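Local coordinates for protein acetolactate synthase isozyme 1 large subunit (Escherichia coli, PDB 6LPI) that is a thiamine diphosphate-dependent enzyme of the acetolactate synthase family that binds thiamine diphosphate, a magnesium ion and flavin-adenine dinucleotide, at residues G262-R267 with E544-M549; Y271-A276 with Q296-A301; S369-I374 with A399-L404. One frame throughout, in Å; residues are numbered along the deposited sequence.

In the fold
Contacts 1 and 3 lie about 13 Å apart, centre to centre, near the flavin and the thiamine diphosphate, whereas contact 2 sits about 18 Å from contact 1 and 28 Å from contact 3. Contact 1 ties a loop of the central domain to the C-terminal tail. Along the chain it encloses the other two, contact 2 coming before contact 3. Helix 267-273 leads directly from the first segment of contact 1 into contact 2, within the central Rossmann-like domain. Contact 3 joins two helices of the C-terminal thiamine diphosphate-binding domain, and Q400 of its second helix probably hydrogen-bonds to carbonyls of both segments of contact 1, linking the two domains beside the cofactors.

Contact 1 of 3, residues G262-R267 with E544-M549; sequences GMHGVR and EKVYPM. With FAD (flavin-adenine dinucleotide), chain I.
The carbonyl oxygen of P548 is approached by H264 at two points. H264 CA presents a C-H...O contact to P548 O at 3.3 Å with an angle of 157° at the hydrogen, and H264 CD2 brings the edge of the imidazole, near its plane, to within 3.2 Å of P548 O. This is where the type I turn G262-G265, which follows strand 257-260 of the central Rossmann-like domain, meets the C-terminal tail. No conventional hydrogen bond joins the two segments. A second C-H...O contact runs the other way, M549 CA to M263 O at 3.3 Å, where the tail backbone runs close by the turn.

The H264 ring fits among tail side chains. Chi1 of -71° sets its CG anti to the carbonyl carbon, and from there the ring reaches the tail, CD2 lying 3.6 Å from V546 CG1, with the two side chains crossing at about a right angle. M549 instead runs beside the histidine in the same direction, its CG 3.7 Å from H264 NE2. On the tail, a cis peptide bond precedes P548, whose CG lies 3.3 Å from the carbonyl O of G265, the last residue of the turn.

The turn is also part of the flavin site. H264 N donates to O4 of flavin-adenine dinucleotide over 2.9 Å, nearly straight at 171°, while the backbone angles of G262 suit glycine and its lack of a CB lets N3 of the flavin come close. H264 thus meets both partners, and the edge of its imidazole has C6 of the flavin near its plane as well as P548 O. Beyond the turn, R267 closes the contact at the start of helix 267-273, its NH2 3.9 Å from P548 CB.

Contact 2 of 3, residues Y271-A276 with Q296-A301; sequences YILQEA and QFCPNA
L273 opens the contact by setting its CB 3.9 Å from SG of C298, with its CD2 farther along against CZ of F297. It stands in the central Rossmann-like domain, where helix 267-273 leads through a type I turn, L273 to A276, into strand 278-282, while residues 296-301 lead into the adjacent parallel strand 302-307. The approaches to two neighbouring strands are thus fastened together at one end of the sheet.

Q274 supplies the polar link. Its chain bends at chi2 (-78°), bringing CD round to the backbone of the second segment, where OE1 accepts from C298 N at 2.8 Å. The N-H...O angle is 166°, and the donor lies 29° out of the plane of the amide carbonyl. Q274 NE2 adds a weak, bent bond to Q296 O at 3.4 Å. The amide thus sits by Q296 O and C298 N, on either side of F297 in sequence, and the bond from C298 is the stronger. P299 CD packs nearby, 3.9 Å from Q274 OE1. C298 in turn lays its SG over the centre of the F297 ring, 3.4 Å above the plane; both residues also rest on L279 of strand 278-282.

At A276 the second type I turn, C298 to A301, comes near: A276 O lies 3.5 Å from the methyl carbon A301 CB.

Contact 3 of 3, residues S369-I374 with A399-L404; sequences SHYGLI and AQAYPL
The phenol of Y371 and the side-chain amide of Q400 lie nearly in one plane, 16° apart, with Q400 OE1 at the edge of the tyrosine ring and in its plane. Y371 OH donates to Q400 OE1; the modelled separation of 2.4 Å is very short, and at this resolution the exact length is doubtful. The contact is a helix-to-helix junction of the C-terminal thiamine diphosphate-binding domain, joining the start of helix 370-378 to the end of helix 393-401. Q400 crosses to the tyrosine with its chain extended beyond CG (chi2 -180°), which carries CD well out from its own helix. The two ends of the amide have separate work, because NE2 is hydrogen-bonded to the carbonyl oxygens of H264 and Y547 while OE1 receives the phenol.

Next to this polar bridge the packing is apolar. A401 points its CB at the same ring, 3.8 Å from Y371 CD1, and one turn further along the first helix I374 also reaches that methyl, its CG2 4.0 Å from A401 CB. The same branch, anti to its backbone N, covers the place where the second helix ends: I374 CG2 lies 3.6 Å from Y402 N and 3.9 Å from Y402 CB. Y402 is the first residue to leave helical angles there. S369 caps the first helix as its N-cap, its OG accepting a weak bond from G372 N (3.4 Å).

Around the junction, W397 of helix 393-401 stacks on H370 and meets Y371 edge-to-face. The two helices flank strand 386-389 in the chain, with I374 resting on M469 of strand 464-470 and Y402 on I387 of strand 386-389.

Contact 1 of 3, residues G262-R267 with E544-M549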
loop_
_atom_site.group_PDB
_atom_site.type_symbol
_atom_site.label_atom_id
_atom_site.label_comp_id
_atom_site.label_asym_id
_atom_site.label_seq_id
_atom_site.Cartn_x
_atom_site.Cartn_y
_atom_site.Cartn_z
ATOM N N GLY B 262 -13.709 -5.282 10.780
ATOM C CA GLY B 262 -12.618 -6.233 10.840
ATOM C C GLY B 262 -11.982 -6.504 12.188
ATOM O O GLY B 262 -12.623 -6.397 13.224
ATOM N N MET B 263 -10.684 -6.815 12.159
ATOM C CA MET B 263 -10.006 -7.426 13.301
ATOM C C MET B 263 -10.151 -6.575 14.538
ATOM O O MET B 263 -10.391 -7.088 15.635
ATOM C CB MET B 263 -8.525 -7.625 12.973
ATOM C CG MET B 263 -7.579 -7.649 14.165
ATOM S SD MET B 263 -6.127 -8.736 13.931
ATOM C CE MET B 263 -5.156 -7.900 12.724
ATOM N N HIS B 264 -9.943 -5.275 14.389
ATOM C CA HIS B 264 -10.128 -4.299 15.448
ATOM C C HIS B 264 -11.196 -3.278 15.076
ATOM O O HIS B 264 -11.193 -2.155 15.595
ATOM C CB HIS B 264 -8.795 -3.613 15.733
ATOM C CG HIS B 264 -7.793 -4.488 16.414
ATOM N ND1 HIS B 264 -6.631 -4.896 15.797
ATOM C CD2 HIS B 264 -7.742 -4.977 17.675
ATOM C CE1 HIS B 264 -5.924 -5.635 16.634
ATOM N NE2 HIS B 264 -6.573 -5.694 17.783
ATOM N N GLY B 265 -12.109 -3.631 14.179
ATOM C CA GLY B 265 -13.133 -2.688 13.807
ATOM C C GLY B 265 -14.141 -2.513 14.936
ATOM O O GLY B 265 -13.972 -2.983 16.063
ATOM N N VAL B 266 -15.218 -1.833 14.615
ATOM C CA VAL B 266 -16.231 -1.537 15.614
ATOM C C VAL B 266 -17.244 -2.676 15.654
ATOM O O VAL B 266 -17.801 -3.082 14.628
ATOM C CB VAL B 266 -16.884 -0.168 15.346
ATOM C CG1 VAL B 266 -17.254 -0.023 13.877
ATOM C CG2 VAL B 266 -18.085 0.041 16.259
ATOM N N ARG B 267 -17.514 -3.149 16.865
ATOM C CA ARG B 267 -18.273 -4.374 17.071
ATOM C C ARG B 267 -19.625 -4.311 16.375
ATOM O O ARG B 267 -19.986 -5.228 15.620
ATOM C CB ARG B 267 -18.418 -4.599 18.577
ATOM C CG ARG B 267 -19.404 -5.635 19.025
ATOM C CD ARG B 267 -19.492 -5.610 20.551
ATOM N NE ARG B 267 -18.224 -5.950 21.207
ATOM C CZ ARG B 267 -17.755 -7.189 21.345
ATOM N NH1 ARG B 267 -18.446 -8.221 20.873
ATOM N NH2 ARG B 267 -16.597 -7.402 21.958
ATOM N N GLU B 544 -2.959 -1.829 28.852
ATOM C CA GLU B 544 -4.111 -1.342 28.110
ATOM C C GLU B 544 -4.236 -2.083 26.787
ATOM O O GLU B 544 -3.264 -2.622 26.253
ATOM C CB GLU B 544 -3.996 0.158 27.848
ATOM C CG GLU B 544 -3.660 1.010 29.060
ATOM C CD GLU B 544 -4.884 1.577 29.764
ATOM O OE1 GLU B 544 -5.998 1.509 29.192
ATOM O OE2 GLU B 544 -4.722 2.100 30.894
ATOM N N LYS B 545 -5.462 -2.142 26.276
ATOM C CA LYS B 545 -5.789 -3.050 25.187
ATOM C C LYS B 545 -6.449 -2.297 24.044
ATOM O O LYS B 545 -6.956 -1.191 24.211
ATOM C CB LYS B 545 -6.714 -4.180 25.675
ATOM C CG LYS B 545 -6.085 -5.074 26.736
ATOM C CD LYS B 545 -5.049 -5.985 26.102
ATOM C CE LYS B 545 -4.296 -6.789 27.149
ATOM N NZ LYS B 545 -3.063 -6.068 27.606
ATOM N N VAL B 546 -6.409 -2.912 22.867
ATOM C CA VAL B 546 -7.185 -2.476 21.709
ATOM C C VAL B 546 -8.370 -3.417 21.605
ATOM O O VAL B 546 -8.205 -4.604 21.317
ATOM C CB VAL B 546 -6.358 -2.461 20.416
ATOM C CG1 VAL B 546 -7.158 -1.833 19.310
ATOM C CG2 VAL B 546 -5.087 -1.663 20.627
ATOM N N TYR B 547 -9.555 -2.899 21.894
ATOM C CA TYR B 547 -10.776 -3.681 21.821
ATOM C C TYR B 547 -11.776 -3.010 20.882
ATOM O O TYR B 547 -11.804 -1.782 20.764
ATOM C CB TYR B 547 -11.407 -3.872 23.210
ATOM C CG TYR B 547 -10.690 -4.883 24.094
ATOM C CD1 TYR B 547 -10.237 -6.100 23.582
ATOM C CD2 TYR B 547 -10.480 -4.626 25.455
ATOM C CE1 TYR B 547 -9.580 -7.025 24.396
ATOM C CE2 TYR B 547 -9.837 -5.553 26.278
ATOM C CZ TYR B 547 -9.389 -6.747 25.743
ATOM O OH TYR B 547 -8.747 -7.651 26.564
ATOM N N PRO B 548 -12.598 -3.794 20.185
ATOM C CA PRO B 548 -12.531 -5.258 20.240
ATOM C C PRO B 548 -11.423 -5.841 19.364
ATOM O O PRO B 548 -10.878 -5.157 18.498
ATOM C CB PRO B 548 -13.916 -5.690 19.761
ATOM C CG PRO B 548 -14.408 -4.566 18.914
ATOM C CD PRO B 548 -13.740 -3.303 19.397
ATOM N N MET B 549 -11.062 -7.092 19.649
ATOM C CA MET B 549 -10.098 -7.848 18.864
ATOM C C MET B 549 -10.736 -9.130 18.329
ATOM O O MET B 549 -11.489 -9.807 19.039
ATOM C CB MET B 549 -8.865 -8.182 19.705
ATOM C CG MET B 549 -7.837 -8.995 18.950
ATOM S SD MET B 549 -6.504 -9.591 19.996
ATOM C CE MET B 549 -5.052 -8.950 19.155
HETATM P PA FAD I . -5.707 -2.315 -0.370
HETATM O O1A FAD I . -5.570 -0.969 0.226
HETATM O O2A FAD I . -4.437 -3.068 -0.667
HETATM O O5B FAD I . -6.561 -1.997 -1.660
HETATM C C5B FAD I . -6.040 -2.222 -2.986
HETATM C C4B FAD I . -7.146 -2.832 -3.804
HETATM O O4B FAD I . -7.850 -1.803 -4.549
HETATM C C3B FAD I . -6.680 -3.845 -4.844
HETATM O O3B FAD I . -7.649 -4.892 -4.924
HETATM C C2B FAD I . -6.565 -2.973 -6.100
HETATM O O2B FAD I . -6.602 -3.691 -7.324
HETATM C C1B FAD I . -7.819 -2.129 -5.925
HETATM N N9A FAD I . -7.855 -0.899 -6.698
HETATM C C8A FAD I . -6.919 0.101 -6.730
HETATM N N7A FAD I . -7.238 1.107 -7.512
HETATM C C5A FAD I . -8.472 0.743 -8.030
HETATM C C6A FAD I . -9.349 1.374 -8.935
HETATM N N6A FAD I . -9.109 2.559 -9.501
HETATM N N1A FAD I . -10.494 0.730 -9.253
HETATM C C2A FAD I . -10.739 -0.460 -8.697
HETATM N N3A FAD I . -9.994 -1.147 -7.829
HETATM C C4A FAD I . -8.863 -0.492 -7.538
HETATM N N1 FAD I . -7.695 -3.753 7.971
HETATM C C2 FAD I . -9.040 -3.791 8.184
HETATM O O2 FAD I . -9.831 -3.655 7.259
HETATM N N3 FAD I . -9.535 -3.969 9.463
HETATM C C4 FAD I . -8.782 -4.123 10.608
HETATM O O4 FAD I . -9.337 -4.270 11.694
HETATM C C4X FAD I . -7.347 -4.093 10.371
HETATM N N5 FAD I . -6.541 -4.230 11.403
HETATM C C5X FAD I . -5.172 -4.181 11.168
HETATM C C6 FAD I . -4.296 -4.313 12.248
HETATM C C7 FAD I . -2.915 -4.256 12.059
HETATM C C7M FAD I . -1.995 -4.419 13.239
HETATM C C8 FAD I . -2.397 -4.071 10.766
HETATM C C8M FAD I . -0.907 -4.024 10.529
HETATM C C9 FAD I . -3.270 -3.941 9.688
HETATM C C9A FAD I . -4.645 -4.004 9.877
HETATM N N10 FAD I . -5.550 -3.871 8.802
HETATM C C10 FAD I . -6.903 -3.907 9.013
HETATM C "C1'" FAD I . -5.070 -3.673 7.435
HETATM C "C2'" FAD I . -5.048 -4.963 6.629
HETATM O "O2'" FAD I . -3.848 -5.689 6.893
HETATM C "C3'" FAD I . -5.095 -4.628 5.139
HETATM O "O3'" FAD I . -4.012 -3.764 4.809
HETATM C "C4'" FAD I . -6.391 -3.968 4.681
HETATM O "O4'" FAD I . -7.476 -4.550 5.393
HETATM C "C5'" FAD I . -6.619 -4.123 3.196
HETATM O "O5'" FAD I . -7.568 -3.134 2.760
HETATM P P FAD I . -7.946 -3.008 1.257
HETATM O O1P FAD I . -8.879 -4.162 0.888
HETATM O O2P FAD I . -8.365 -1.742 1.017
HETATM O O3P FAD I . -6.573 -3.252 0.573
#

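Contact 2 of 3, residues Y271-A276 with Q296-A301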
loop_
_atom_site.group_PDB
_atom_site.type_symbol
_atom_site.label_atom_id
_atom_site.label_comp_id
_atom_site.label_asym_id
_atom_site.label_seq_id
_atom_site.Cartn_x
_atom_site.Cartn_y
_atom_site.Cartn_z
ATOM N N TYR B 271 -21.070 -6.982 13.513
ATOM C CA TYR B 271 -22.319 -7.743 13.545
ATOM C C TYR B 271 -23.249 -7.325 12.412
ATOM O O TYR B 271 -23.963 -8.161 11.844
ATOM C CB TYR B 271 -23.040 -7.566 14.888
ATOM C CG TYR B 271 -22.393 -8.281 16.057
ATOM C CD1 TYR B 271 -21.704 -9.468 15.878
ATOM C CD2 TYR B 271 -22.420 -7.730 17.339
ATOM C CE1 TYR B 271 -21.075 -10.103 16.942
ATOM C CE2 TYR B 271 -21.794 -8.368 18.422
ATOM C CZ TYR B 271 -21.128 -9.557 18.206
ATOM O OH TYR B 271 -20.503 -10.213 19.239
ATOM N N ILE B 272 -23.260 -6.034 12.076
ATOM C CA ILE B 272 -24.176 -5.535 11.059
ATOM C C ILE B 272 -23.890 -6.177 9.713
ATOM O O ILE B 272 -24.818 -6.493 8.963
ATOM C CB ILE B 272 -24.102 -4.003 10.969
ATOM C CG1 ILE B 272 -24.888 -3.379 12.128
ATOM C CG2 ILE B 272 -24.606 -3.523 9.587
ATOM C CD1 ILE B 272 -24.505 -1.938 12.451
ATOM N N LEU B 273 -22.607 -6.382 9.383
ATOM C CA LEU B 273 -22.273 -6.954 8.079
ATOM C C LEU B 273 -22.854 -8.351 7.905
ATOM O O LEU B 273 -23.265 -8.724 6.798
ATOM C CB LEU B 273 -20.760 -6.966 7.890
ATOM C CG LEU B 273 -20.204 -5.616 7.424
ATOM C CD1 LEU B 273 -18.806 -5.369 7.925
ATOM C CD2 LEU B 273 -20.187 -5.564 5.926
ATOM N N GLN B 274 -22.945 -9.114 8.995
ATOM C CA GLN B 274 -23.504 -10.459 8.960
ATOM C C GLN B 274 -24.996 -10.465 8.664
ATOM O O GLN B 274 -25.545 -11.520 8.330
ATOM C CB GLN B 274 -23.205 -11.155 10.293
ATOM C CG GLN B 274 -21.733 -11.421 10.493
ATOM C CD GLN B 274 -21.282 -12.628 9.698
ATOM O OE1 GLN B 274 -20.558 -12.515 8.706
ATOM N NE2 GLN B 274 -21.662 -13.800 10.172
ATOM N N GLU B 275 -25.658 -9.323 8.807
ATOM C CA GLU B 275 -27.049 -9.137 8.422
ATOM C C GLU B 275 -27.209 -8.740 6.956
ATOM O O GLU B 275 -28.332 -8.758 6.444
ATOM C CB GLU B 275 -27.707 -8.053 9.295
ATOM C CG GLU B 275 -27.571 -8.212 10.797
ATOM C CD GLU B 275 -28.463 -9.284 11.376
ATOM O OE1 GLU B 275 -28.278 -9.624 12.568
ATOM O OE2 GLU B 275 -29.390 -9.734 10.676
ATOM N N ALA B 276 -26.130 -8.375 6.271
ATOM C CA ALA B 276 -26.257 -7.927 4.890
ATOM C C ALA B 276 -26.700 -9.049 3.948
ATOM O O ALA B 276 -26.270 -10.201 4.081
ATOM C CB ALA B 276 -24.930 -7.357 4.405
ATOM N N GLN B 296 -17.143 -17.595 6.716
ATOM C CA GLN B 296 -18.130 -17.136 7.685
ATOM C C GLN B 296 -18.382 -15.642 7.569
ATOM O O GLN B 296 -19.025 -15.061 8.443
ATOM C CB GLN B 296 -17.691 -17.461 9.115
ATOM C CG GLN B 296 -17.182 -18.860 9.302
ATOM C CD GLN B 296 -18.292 -19.879 9.261
ATOM O OE1 GLN B 296 -19.428 -19.554 8.930
ATOM N NE2 GLN B 296 -17.979 -21.117 9.628
ATOM N N PHE B 297 -17.957 -15.018 6.485
ATOM C CA PHE B 297 -18.048 -13.572 6.362
ATOM C C PHE B 297 -19.187 -13.261 5.410
ATOM O O PHE B 297 -19.068 -13.465 4.198
ATOM C CB PHE B 297 -16.753 -12.948 5.849
ATOM C CG PHE B 297 -16.872 -11.473 5.646
ATOM C CD1 PHE B 297 -16.983 -10.624 6.744
ATOM C CD2 PHE B 297 -16.908 -10.927 4.378
ATOM C CE1 PHE B 297 -17.115 -9.254 6.569
ATOM C CE2 PHE B 297 -17.067 -9.551 4.199
ATOM C CZ PHE B 297 -17.160 -8.721 5.293
ATOM N N CYS B 298 -20.263 -12.737 5.956
ATOM C CA CYS B 298 -21.455 -12.425 5.186
ATOM C C CYS B 298 -21.889 -13.605 4.334
ATOM O O CYS B 298 -21.934 -13.483 3.104
ATOM C CB CYS B 298 -21.199 -11.212 4.290
ATOM S SG CYS B 298 -20.434 -9.805 5.170
ATOM N N PRO B 299 -22.336 -14.710 4.939
ATOM C CA PRO B 299 -22.697 -15.867 4.107
ATOM C C PRO B 299 -23.924 -15.594 3.262
ATOM O O PRO B 299 -23.942 -15.944 2.076
ATOM C CB PRO B 299 -22.951 -16.986 5.132
ATOM C CG PRO B 299 -22.339 -16.493 6.420
ATOM C CD PRO B 299 -22.442 -15.009 6.384
ATOM N N ASN B 300 -24.933 -14.932 3.820
ATOM C CA ASN B 300 -26.182 -14.716 3.106
ATOM C C ASN B 300 -26.142 -13.512 2.185
ATOM O O ASN B 300 -27.199 -13.014 1.781
ATOM C CB ASN B 300 -27.331 -14.578 4.096
ATOM C CG ASN B 300 -27.703 -15.888 4.675
ATOM O OD1 ASN B 300 -27.478 -16.923 4.042
ATOM N ND2 ASN B 300 -28.251 -15.881 5.889
ATOM N N ALA B 301 -24.965 -13.082 1.759
ATOM C CA ALA B 301 -24.840 -11.870 0.972
ATOM C C ALA B 301 -24.362 -12.228 -0.420
ATOM O O ALA B 301 -23.387 -12.979 -0.583
ATOM C CB ALA B 301 -23.857 -10.877 1.614
#

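Contact 3 of 3, residues S369-I374 with A399-L404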
loop_
_atom_site.group_PDB
_atom_site.type_symbol
_atom_site.label_atom_id
_atom_site.label_comp_id
_atom_site.label_asym_id
_atom_site.label_seq_id
_atom_site.Cartn_x
_atom_site.Cartn_y
_atom_site.Cartn_z
ATOM N N SER B 369 -5.487 9.765 28.476
ATOM C CA SER B 369 -5.880 8.432 28.042
ATOM C C SER B 369 -5.340 8.180 26.638
ATOM O O SER B 369 -4.819 9.105 26.007
ATOM C CB SER B 369 -7.407 8.320 28.042
ATOM O OG SER B 369 -7.856 7.181 27.300
ATOM N N HIS B 370 -5.381 6.937 26.143
ATOM C CA HIS B 370 -4.968 6.757 24.756
ATOM C C HIS B 370 -6.019 7.359 23.822
ATOM O O HIS B 370 -5.702 8.196 22.957
ATOM C CB HIS B 370 -4.626 5.283 24.429
ATOM C CG HIS B 370 -5.567 4.253 24.981
ATOM N ND1 HIS B 370 -6.641 3.757 24.266
ATOM C CD2 HIS B 370 -5.553 3.575 26.152
ATOM C CE1 HIS B 370 -7.264 2.843 24.988
ATOM N NE2 HIS B 370 -6.624 2.713 26.136
ATOM N N TYR B 371 -7.285 6.991 24.020
ATOM C CA TYR B 371 -8.355 7.620 23.254
ATOM C C TYR B 371 -8.418 9.118 23.561
ATOM O O TYR B 371 -8.557 9.950 22.657
ATOM C CB TYR B 371 -9.695 6.942 23.560
ATOM C CG TYR B 371 -9.815 5.520 23.051
ATOM C CD1 TYR B 371 -9.604 5.212 21.715
ATOM C CD2 TYR B 371 -10.169 4.483 23.913
ATOM C CE1 TYR B 371 -9.721 3.893 21.248
ATOM C CE2 TYR B 371 -10.292 3.171 23.463
ATOM C CZ TYR B 371 -10.069 2.882 22.131
ATOM O OH TYR B 371 -10.187 1.584 21.686
ATOM N N GLY B 372 -8.304 9.482 24.836
ATOM C CA GLY B 372 -8.325 10.891 25.195
ATOM C C GLY B 372 -7.203 11.685 24.552
ATOM O O GLY B 372 -7.387 12.852 24.195
ATOM N N LEU B 373 -6.026 11.069 24.403
ATOM C CA LEU B 373 -4.919 11.745 23.737
ATOM C C LEU B 373 -5.241 11.978 22.271
ATOM O O LEU B 373 -4.988 13.059 21.724
ATOM C CB LEU B 373 -3.639 10.926 23.857
ATOM C CG LEU B 373 -2.384 11.512 23.189
ATOM C CD1 LEU B 373 -2.244 13.024 23.422
ATOM C CD2 LEU B 373 -1.140 10.777 23.628
ATOM N N ILE B 374 -5.746 10.945 21.597
ATOM C CA ILE B 374 -6.131 11.116 20.198
ATOM C C ILE B 374 -7.141 12.257 20.061
ATOM O O ILE B 374 -6.998 13.143 19.202
ATOM C CB ILE B 374 -6.656 9.782 19.636
ATOM C CG1 ILE B 374 -5.493 8.790 19.543
ATOM C CG2 ILE B 374 -7.298 9.969 18.275
ATOM C CD1 ILE B 374 -5.880 7.344 19.774
ATOM N N ALA B 399 -6.741 4.778 14.460
ATOM C CA ALA B 399 -7.721 4.441 13.435
ATOM C C ALA B 399 -9.130 4.443 14.010
ATOM O O ALA B 399 -10.079 4.903 13.362
ATOM C CB ALA B 399 -7.393 3.066 12.842
ATOM N N GLN B 400 -9.274 3.968 15.250
ATOM C CA GLN B 400 -10.584 3.881 15.869
ATOM C C GLN B 400 -11.147 5.257 16.210
ATOM O O GLN B 400 -12.335 5.506 15.998
ATOM C CB GLN B 400 -10.513 3.025 17.130
ATOM C CG GLN B 400 -10.254 1.558 16.925
ATOM C CD GLN B 400 -10.204 0.799 18.243
ATOM O OE1 GLN B 400 -10.157 1.404 19.320
ATOM N NE2 GLN B 400 -10.231 -0.527 18.166
ATOM N N ALA B 401 -10.324 6.168 16.763
ATOM C CA ALA B 401 -10.886 7.380 17.370
ATOM C C ALA B 401 -10.619 8.670 16.610
ATOM O O ALA B 401 -11.394 9.612 16.780
ATOM C CB ALA B 401 -10.406 7.560 18.819
ATOM N N TYR B 402 -9.555 8.758 15.794
ATOM C CA TYR B 402 -9.260 10.031 15.132
ATOM C C TYR B 402 -10.333 10.329 14.088
ATOM O O TYR B 402 -10.679 9.449 13.290
ATOM C CB TYR B 402 -7.881 10.029 14.457
ATOM C CG TYR B 402 -7.433 11.432 14.122
ATOM C CD1 TYR B 402 -7.891 12.071 12.977
ATOM C CD2 TYR B 402 -6.565 12.129 14.960
ATOM C CE1 TYR B 402 -7.517 13.374 12.678
ATOM C CE2 TYR B 402 -6.175 13.435 14.666
ATOM C CZ TYR B 402 -6.654 14.052 13.517
ATOM O OH TYR B 402 -6.298 15.353 13.214
ATOM N N PRO B 403 -10.833 11.568 14.011
ATOM C CA PRO B 403 -11.866 11.888 13.003
ATOM C C PRO B 403 -11.268 12.138 11.625
ATOM O O PRO B 403 -11.194 13.262 11.127
ATOM C CB PRO B 403 -12.506 13.158 13.563
ATOM C CG PRO B 403 -11.530 13.722 14.536
ATOM C CD PRO B 403 -10.467 12.736 14.832
ATOM N N LEU B 404 -10.863 11.057 10.970
ATOM C CA LEU B 404 -10.317 11.184 9.629
ATOM C C LEU B 404 -11.457 11.456 8.669
ATOM O O LEU B 404 -12.366 10.630 8.532
ATOM C CB LEU B 404 -9.567 9.909 9.254
ATOM C CG LEU B 404 -8.457 9.552 10.245
ATOM C CD1 LEU B 404 -8.285 8.058 10.328
ATOM C CD2 LEU B 404 -7.159 10.243 9.789
#